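Endo-1,4-b-d-mannanase (Trichoderma reesei, PDB 1QNR) hydrolyses internal beta-1,4-mannosidic bonds in mannan chains, as an endo-acting beta-mannanase of glycoside hydrolase family 5. Local coordinates at residues L235-D245 with K270-Q280. Residues are numbered along the deposited sequence; the frame is centred on the assembly and turned at random. Where two conformers were deposited one is given.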
loop_
_atom_site.group_PDB
_atom_site.type_symbol
_atom_site.label_atom_id
_atom_site.label_comp_id
_atom_site.label_asym_id
_atom_site.label_seq_id
_atom_site.Cartn_x
_atom_site.Cartn_y
_atom_site.Cartn_z
ATOM N N LEU A 235 4.872 -14.398 2.705
ATOM C CA LEU A 235 3.923 -13.358 2.184
ATOM C C LEU A 235 2.568 -14.037 2.180
ATOM O O LEU A 235 2.344 -15.123 1.604
ATOM C CB LEU A 235 4.330 -12.856 0.774
ATOM C CG LEU A 235 5.689 -12.162 0.720
ATOM C CD1 LEU A 235 6.027 -11.803 -0.749
ATOM C CD2 LEU A 235 5.778 -10.880 1.549
ATOM N N ASP A 236 1.525 -13.396 2.731
ATOM C CA ASP A 236 0.223 -14.017 2.933
ATOM C C ASP A 236 -0.769 -13.810 1.806
ATOM O O ASP A 236 -1.719 -14.551 1.630
ATOM C CB ASP A 236 -0.389 -13.503 4.295
ATOM C CG ASP A 236 0.461 -13.884 5.456
ATOM O OD1 ASP A 236 0.633 -15.113 5.689
ATOM O OD2 ASP A 236 1.032 -13.019 6.142
ATOM N N PHE A 237 -0.571 -12.744 0.999
ATOM C CA PHE A 237 -1.476 -12.443 -0.135
ATOM C C PHE A 237 -0.724 -11.618 -1.177
ATOM O O PHE A 237 0.310 -11.027 -0.821
ATOM C CB PHE A 237 -2.783 -11.717 0.330
ATOM C CG PHE A 237 -2.537 -10.382 0.997
ATOM C CD1 PHE A 237 -2.598 -9.218 0.218
ATOM C CD2 PHE A 237 -2.404 -10.275 2.381
ATOM C CE1 PHE A 237 -2.456 -7.942 0.824
ATOM C CE2 PHE A 237 -2.277 -9.018 3.001
ATOM C CZ PHE A 237 -2.315 -7.845 2.227
ATOM N N GLY A 238 -1.251 -11.562 -2.412
ATOM C CA GLY A 238 -0.599 -10.808 -3.485
ATOM C C GLY A 238 -1.195 -9.400 -3.631
ATOM O O GLY A 238 -2.387 -9.178 -3.275
ATOM N N THR A 239 -0.406 -8.447 -4.140
ATOM C CA THR A 239 -0.891 -7.099 -4.480
ATOM C C THR A 239 -0.615 -6.816 -5.950
ATOM O O THR A 239 0.415 -7.243 -6.528
ATOM C CB THR A 239 -0.137 -5.982 -3.654
ATOM O OG1 THR A 239 1.299 -6.168 -3.738
ATOM C CG2 THR A 239 -0.571 -6.059 -2.169
ATOM N N PHE A 240 -1.511 -6.029 -6.581
ATOM C CA PHE A 240 -1.191 -5.518 -7.935
ATOM C C PHE A 240 -1.861 -4.148 -8.132
ATOM O O PHE A 240 -2.841 -3.831 -7.429
ATOM C CB PHE A 240 -1.551 -6.443 -9.097
ATOM C CG PHE A 240 -3.026 -6.755 -9.217
ATOM C CD1 PHE A 240 -3.605 -7.777 -8.502
ATOM C CD2 PHE A 240 -3.824 -5.995 -10.065
ATOM C CE1 PHE A 240 -4.973 -8.131 -8.601
ATOM C CE2 PHE A 240 -5.236 -6.300 -10.184
ATOM C CZ PHE A 240 -5.771 -7.385 -9.436
ATOM N N HIS A 241 -1.261 -3.291 -8.971
ATOM C CA HIS A 241 -1.734 -1.919 -9.224
ATOM C C HIS A 241 -2.087 -1.762 -10.742
ATOM O O HIS A 241 -1.821 -2.704 -11.448
ATOM C CB HIS A 241 -0.613 -0.897 -8.855
ATOM C CG HIS A 241 -0.171 -0.945 -7.388
ATOM N ND1 HIS A 241 0.849 -0.142 -6.893
ATOM C CD2 HIS A 241 -0.525 -1.698 -6.314
ATOM C CE1 HIS A 241 1.025 -0.326 -5.604
ATOM N NE2 HIS A 241 0.220 -1.326 -5.214
ATOM N N LEU A 242 -2.736 -0.632 -11.101
ATOM C CA LEU A 242 -3.163 -0.574 -12.528
ATOM C C LEU A 242 -3.253 0.919 -12.947
ATOM O O LEU A 242 -4.101 1.696 -12.476
ATOM C CB LEU A 242 -4.524 -1.201 -12.739
ATOM C CG LEU A 242 -5.231 -1.034 -14.112
ATOM C CD1 LEU A 242 -4.353 -1.653 -15.237
ATOM C CD2 LEU A 242 -6.615 -1.727 -14.090
ATOM N N TYR A 243 -2.399 1.277 -13.936
ATOM C CA TYR A 243 -2.370 2.654 -14.462
ATOM C C TYR A 243 -2.095 2.680 -15.968
ATOM O O TYR A 243 -0.973 2.915 -16.414
ATOM C CB TYR A 243 -1.272 3.473 -13.747
ATOM C CG TYR A 243 -1.566 3.755 -12.239
ATOM C CD1 TYR A 243 -2.462 4.737 -11.883
ATOM C CD2 TYR A 243 -0.931 2.986 -11.288
ATOM C CE1 TYR A 243 -2.726 4.968 -10.524
ATOM C CE2 TYR A 243 -1.210 3.156 -9.925
ATOM C CZ TYR A 243 -2.058 4.171 -9.574
ATOM O OH TYR A 243 -2.302 4.495 -8.227
ATOM N N PRO A 244 -3.160 2.401 -16.748
ATOM C CA PRO A 244 -3.004 2.406 -18.235
ATOM C C PRO A 244 -2.412 3.711 -18.779
ATOM O O PRO A 244 -1.598 3.630 -19.749
ATOM C CB PRO A 244 -4.427 2.188 -18.719
ATOM C CG PRO A 244 -5.100 1.402 -17.609
ATOM C CD PRO A 244 -4.534 2.079 -16.349
ATOM N N ASP A 245 -2.724 4.878 -18.215
ATOM C CA ASP A 245 -2.115 6.131 -18.709
ATOM C C ASP A 245 -0.620 6.201 -18.551
ATOM O O ASP A 245 0.004 6.904 -19.356
ATOM C CB ASP A 245 -2.691 7.378 -17.991
ATOM C CG ASP A 245 -4.189 7.516 -18.123
ATOM O OD1 ASP A 245 -4.606 7.685 -19.263
ATOM O OD2 ASP A 245 -4.880 7.408 -17.090
ATOM N N LYS A 270 -3.851 -18.318 -2.356
ATOM C CA LYS A 270 -3.961 -17.075 -1.552
ATOM C C LYS A 270 -4.850 -16.023 -2.206
ATOM O O LYS A 270 -5.080 -16.092 -3.431
ATOM C CB LYS A 270 -2.525 -16.440 -1.509
ATOM C CG LYS A 270 -1.520 -17.384 -0.831
ATOM C CD LYS A 270 -0.079 -16.742 -0.865
ATOM C CE LYS A 270 0.895 -17.756 -0.317
ATOM N NZ LYS A 270 2.299 -17.307 -0.191
ATOM N N PRO A 271 -5.401 -15.073 -1.455
ATOM C CA PRO A 271 -6.146 -13.943 -2.061
ATOM C C PRO A 271 -5.192 -12.955 -2.720
ATOM O O PRO A 271 -3.997 -12.870 -2.392
ATOM C CB PRO A 271 -6.807 -13.239 -0.843
ATOM C CG PRO A 271 -6.378 -14.015 0.368
ATOM C CD PRO A 271 -5.260 -14.950 0.024
ATOM N N CYS A 272 -5.778 -12.209 -3.686
ATOM C CA CYS A 272 -5.119 -11.033 -4.236
ATOM C C CYS A 272 -5.884 -9.779 -3.800
ATOM O O CYS A 272 -7.115 -9.766 -3.577
ATOM C CB CYS A 272 -5.319 -11.001 -5.764
ATOM S SG CYS A 272 -3.906 -11.413 -6.827
ATOM N N VAL A 273 -5.138 -8.647 -3.615
ATOM C CA VAL A 273 -5.718 -7.311 -3.366
ATOM C C VAL A 273 -5.352 -6.403 -4.555
ATOM O O VAL A 273 -4.156 -6.240 -4.896
ATOM C CB VAL A 273 -5.227 -6.667 -2.043
ATOM C CG1 VAL A 273 -5.757 -5.225 -1.848
ATOM C CG2 VAL A 273 -5.679 -7.519 -0.846
ATOM N N PHE A 274 -6.398 -5.852 -5.176
ATOM C CA PHE A 274 -6.273 -4.884 -6.287
ATOM C C PHE A 274 -6.008 -3.522 -5.589
ATOM O O PHE A 274 -6.976 -2.821 -5.213
ATOM C CB PHE A 274 -7.555 -4.933 -7.102
ATOM C CG PHE A 274 -7.762 -4.049 -8.290
ATOM C CD1 PHE A 274 -6.654 -3.491 -8.943
ATOM C CD2 PHE A 274 -9.040 -3.795 -8.794
ATOM C CE1 PHE A 274 -6.888 -2.718 -10.099
ATOM C CE2 PHE A 274 -9.283 -3.003 -9.919
ATOM C CZ PHE A 274 -8.174 -2.487 -10.582
ATOM N N GLU A 275 -4.744 -3.234 -5.292
ATOM C CA GLU A 275 -4.364 -2.270 -4.236
ATOM C C GLU A 275 -4.267 -0.812 -4.659
ATOM O O GLU A 275 -4.344 0.057 -3.774
ATOM C CB GLU A 275 -3.004 -2.754 -3.662
ATOM C CG GLU A 275 -2.451 -1.909 -2.499
ATOM C CD GLU A 275 -1.111 -2.437 -1.988
ATOM O OE1 GLU A 275 -0.122 -2.462 -2.748
ATOM O OE2 GLU A 275 -1.082 -2.735 -0.731
ATOM N N GLU A 276 -4.095 -0.535 -5.963
ATOM C CA GLU A 276 -4.163 0.830 -6.481
ATOM C C GLU A 276 -4.722 0.810 -7.892
ATOM O O GLU A 276 -4.333 -0.121 -8.647
ATOM C CB GLU A 276 -2.800 1.545 -6.586
ATOM C CG GLU A 276 -2.000 1.786 -5.293
ATOM C CD GLU A 276 -0.747 2.551 -5.541
ATOM O OE1 GLU A 276 -0.557 3.127 -6.669
ATOM O OE2 GLU A 276 0.171 2.627 -4.680
ATOM N N TYR A 277 -5.495 1.806 -8.301
ATOM C CA TYR A 277 -5.890 1.921 -9.725
ATOM C C TYR A 277 -6.433 3.333 -9.974
ATOM O O TYR A 277 -6.994 3.967 -9.073
ATOM C CB TYR A 277 -6.937 0.871 -10.124
ATOM C CG TYR A 277 -8.197 0.835 -9.300
ATOM C CD1 TYR A 277 -9.346 1.605 -9.568
ATOM C CD2 TYR A 277 -8.323 -0.032 -8.185
ATOM C CE1 TYR A 277 -10.499 1.524 -8.817
ATOM C CE2 TYR A 277 -9.471 -0.118 -7.425
ATOM C CZ TYR A 277 -10.582 0.666 -7.711
ATOM O OH TYR A 277 -11.751 0.605 -6.947
ATOM N N GLY A 278 -6.328 3.771 -11.235
ATOM C CA GLY A 278 -6.967 5.058 -11.590
ATOM C C GLY A 278 -6.933 5.220 -13.109
ATOM O O GLY A 278 -6.020 4.703 -13.788
ATOM N N ALA A 279 -7.855 6.039 -13.597
ATOM C CA ALA A 279 -7.894 6.483 -15.020
ATOM C C ALA A 279 -7.926 7.994 -15.016
ATOM O O ALA A 279 -8.791 8.586 -14.360
ATOM C CB ALA A 279 -9.138 5.907 -15.705
ATOM N N GLN A 280 -7.046 8.663 -15.799
ATOM C CA GLN A 280 -7.059 10.142 -15.759
ATOM C C GLN A 280 -8.281 10.701 -16.487
ATOM O O GLN A 280 -8.748 11.791 -16.066
ATOM C CB GLN A 280 -5.766 10.680 -16.414
ATOM C CG GLN A 280 -4.637 10.582 -15.385
ATOM C CD GLN A 280 -3.333 11.240 -15.758
ATOM O OE1 GLN A 280 -2.228 10.730 -15.506
ATOM N NE2 GLN A 280 -3.417 12.402 -16.387
HETATM O O HOH W 1 -3.894 5.364 -15.504
#
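His241 and Tyr243 meet the paired acids Glu275 and Glu276 toward the C-terminal ends of two neighbouring parallel strands, 238-242 and 272-277, of the family 5 TIM barrel. His241 NE2 donates to Glu275 OE1 at 2.7 Å, nearly straight at 173° and in the imidazole plane; Glu275 OE1 accepts through its anti lone pair. Over one face of the same ring lies Glu276, its CG 3.6 Å from the centroid and its carboxylate stacked nearly parallel. Tyr243 OH donates a hydrogen bond to Glu276 OE1 at 2.7 Å, from the anti side and tilted 29° out of the carboxylate plane. An alanine at His241 removes the imidazole, which would probably leave Glu275 OE1 without its NE2 partner and Glu276 freer to turn. Arg54 bridges to both acids, and His241 ND1 is hydrogen-bonded to Glu169, so the ring is held through both nitrogens, which fixes its rotation. TIM barrels carry their active sites at this end, so these residues probably line the cleft. On the opposite face of the sheet, packed against Ile258 of helix 253-267, Phe240 has its CG between backbone N and carbonyl carbon (chi1 62°), which sets its ring beside Phe274, near parallel but slid apart. Past the strands, Asp245 OD2 accepts Gln280 N at 2.8 Å, while one water joins Asp245 N and OD2 to Gly278 O.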